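Local coordinates for transcriptional regulator, LYSR family (Neisseria meningitidis serogroup b, PDB 4AB5), which regulates transcription as a MetR-like LysR family factor, probably controlling methionine biosynthesis genes, and is represented here by its regulatory domain, at the interface of chains A and B. Coordinates in Å, arbitrary orientation; residue numbers count along the deposited sequence, not the author numbering. Chains: chain A/B, Transcriptional regulator, LYSR family.

The interface of chains A and B. Residues chain A 139, 141-142; chain B 20-21, 24, 138-139.
This apolar patch belongs to a two-fold symmetric interface between two copies of the regulatory domain. Chain A brings A:Leu139, a loop residue, and the first turn of helix 140-148. Chain B brings the start of helix 20-33 and, near the two-fold axis, the loop residues B:Glu138 and B:Leu139. No nitrogen or oxygen pairs up across the patch, so shape and van der Waals contact carry it.

A CH-pi contact leads the patch: methyl CD1 of A:Leu139 sits over a face of the B:Phe20 ring, offset toward the rim, 3.9 Å from the ring centroid. The two side chains cross obliquely. CG of B:Phe20 lies anti to its carbonyl carbon (chi1 -78°), and the ring stands across the CB bond (chi2 80°). Methyl CB of A:Ala142 touches the same ring farther out, 3.7 Å from B:Phe20 CE2.

The other branch of A:Leu139 points to the axis. Its CD2 meets CD2 of B:Leu139 at 3.8 Å; these methyls touch as the two side chains pass antiparallel. The same A:Leu139 methyl also rests near the backbone carbonyl of B:Glu138.

A:Ile141 fits against the start of helix 20-33. Its CG1 is tucked between the backbone N and the carbonyl carbon (chi1 64°), and the extended branch carries CD1 to 3.4 Å from the carbonyl O of B:Phe20. CD1 also packs on B:Phe20 CB, and the B:Asp21 carboxylate oxygen OD1 lies nearby. Selenomethionine B:Met24 crosses A:Ile141 at about a right angle, its CG 3.8 Å from A:Ile141 CG1. The folded side chain of B:Met24 brings SE to 3.8 Å from A:Ala142 CA.

Repeated by symmetry, the patch helps join the regulatory domains in this dimer, a pairing that probably serves assembly of the whole regulator.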
ATOM      1  N   LEU A 139      -1.889  -4.029   0.715  1.00 30.86           N
ATOM      2  CA  LEU A 139      -1.993  -2.847   1.583  1.00 29.00           C
ATOM      3  C   LEU A 139      -2.347  -3.151   3.016  1.00 30.73           C
ATOM      4  O   LEU A 139      -3.315  -3.857   3.272  1.00 31.36           O
ATOM      5  CB  LEU A 139      -2.977  -1.813   0.995  1.00 30.23           C
ATOM      6  CG  LEU A 139      -2.852  -1.516  -0.514  1.00 36.54           C
ATOM      7  CD1 LEU A 139      -4.055  -0.740  -1.029  1.00 38.30           C
ATOM      8  CD2 LEU A 139      -1.554  -0.795  -0.841  1.00 38.39           C
ATOM      9  N   ILE A 141      -3.461  -0.981   5.316  1.00 25.01           N
ATOM     10  CA  ILE A 141      -4.719  -0.298   5.611  1.00 24.62           C
ATOM     11  C   ILE A 141      -5.935  -1.178   5.287  1.00 30.38           C
ATOM     12  O   ILE A 141      -6.925  -1.136   6.024  1.00 31.26           O
ATOM     13  CB  ILE A 141      -4.782   1.129   4.984  1.00 27.68           C
ATOM     14  CG1 ILE A 141      -4.741   1.104   3.434  1.00 28.34           C
ATOM     15  CG2 ILE A 141      -3.697   2.046   5.573  1.00 25.22           C
ATOM     16  CD1 ILE A 141      -5.041   2.448   2.770  1.00 33.04           C
ATOM     17  N   ALA A 142      -5.830  -2.014   4.225  1.00 26.85           N
ATOM     18  CA  ALA A 142      -6.876  -2.948   3.815  1.00 27.73           C
ATOM     19  C   ALA A 142      -6.886  -4.164   4.741  1.00 30.35           C
ATOM     20  O   ALA A 142      -7.967  -4.633   5.090  1.00 29.53           O
ATOM     21  CB  ALA A 142      -6.686  -3.364   2.366  1.00 29.60           C
TER
ATOM     22  N   PHE B  20      -8.234   3.524  -1.640  1.00 39.38           N
ATOM     23  CA  PHE B  20      -8.009   2.968  -0.303  1.00 37.59           C
ATOM     24  C   PHE B  20      -7.641   4.016   0.754  1.00 42.23           C
ATOM     25  O   PHE B  20      -8.016   3.861   1.922  1.00 43.64           O
ATOM     26  CB  PHE B  20      -6.962   1.844  -0.364  1.00 38.00           C
ATOM     27  CG  PHE B  20      -7.483   0.527  -0.889  1.00 38.71           C
ATOM     28  CD1 PHE B  20      -7.627   0.311  -2.258  1.00 40.15           C
ATOM     29  CD2 PHE B  20      -7.820  -0.503  -0.016  1.00 40.94           C
ATOM     30  CE1 PHE B  20      -8.113  -0.914  -2.743  1.00 43.01           C
ATOM     31  CE2 PHE B  20      -8.324  -1.718  -0.498  1.00 42.38           C
ATOM     32  CZ  PHE B  20      -8.458  -1.919  -1.859  1.00 41.46           C
ATOM     33  N   ASP B  21      -6.956   5.099   0.346  1.00 37.16           N
ATOM     34  CA  ASP B  21      -6.585   6.181   1.257  1.00 37.07           C
ATOM     35  C   ASP B  21      -7.773   6.838   1.946  1.00 40.52           C
ATOM     36  O   ASP B  21      -7.680   7.163   3.131  1.00 39.54           O
ATOM     37  CB  ASP B  21      -5.698   7.220   0.553  1.00 39.81           C
ATOM     38  CG  ASP B  21      -4.261   6.773   0.335  1.00 54.47           C
ATOM     39  OD1 ASP B  21      -3.899   5.665   0.808  1.00 54.40           O
ATOM     40  OD2 ASP B  21      -3.492   7.536  -0.298  1.00 64.58           O
HETATM   41  N   MSE B  24     -10.722   3.292   3.278  1.00 37.52           N
HETATM   42  CA  MSE B  24     -10.447   2.589   4.537  1.00 37.06           C
HETATM   43  C   MSE B  24     -10.942   3.385   5.759  1.00 39.08           C
HETATM   44  O   MSE B  24     -11.740   2.818   6.500  1.00 38.26           O
HETATM   45  CB  MSE B  24      -8.975   2.139   4.651  1.00 39.08           C
HETATM   46  CG  MSE B  24      -8.540   1.158   3.557  1.00 46.24           C
HETATM   47 SE   MSE B  24      -9.680  -0.418   3.326  1.00 55.63          SE
HETATM   48  CE  MSE B  24     -10.786   0.137   1.773  1.00 52.79           C
ATOM     49  N   GLU B 138       2.928  -1.488  -6.345  1.00 28.42           N
ATOM     50  CA  GLU B 138       1.642  -1.587  -5.647  1.00 27.35           C
ATOM     51  C   GLU B 138       1.500  -0.450  -4.619  1.00 31.66           C
ATOM     52  O   GLU B 138       0.393  -0.194  -4.158  1.00 33.46           O
ATOM     53  CB  GLU B 138       1.532  -2.945  -4.919  1.00 28.74           C
ATOM     54  CG  GLU B 138       1.461  -4.161  -5.838  1.00 37.64           C
ATOM     55  CD  GLU B 138       0.128  -4.435  -6.520  1.00 52.65           C
ATOM     56  OE1 GLU B 138      -0.908  -3.881  -6.088  1.00 42.49           O
ATOM     57  OE2 GLU B 138       0.119  -5.249  -7.470  1.00 47.52           O
ATOM     58  N   LEU B 139       2.621   0.216  -4.248  1.00 27.12           N
ATOM     59  CA  LEU B 139       2.667   1.257  -3.218  1.00 25.81           C
ATOM     60  C   LEU B 139       2.992   2.640  -3.739  1.00 31.84           C
ATOM     61  O   LEU B 139       3.980   2.813  -4.450  1.00 33.23           O
ATOM     62  CB  LEU B 139       3.651   0.865  -2.090  1.00 25.01           C
ATOM     63  CG  LEU B 139       3.574  -0.578  -1.562  1.00 29.01           C
ATOM     64  CD1 LEU B 139       4.762  -0.913  -0.694  1.00 27.79           C
ATOM     65  CD2 LEU B 139       2.268  -0.846  -0.832  1.00 31.45           C
TER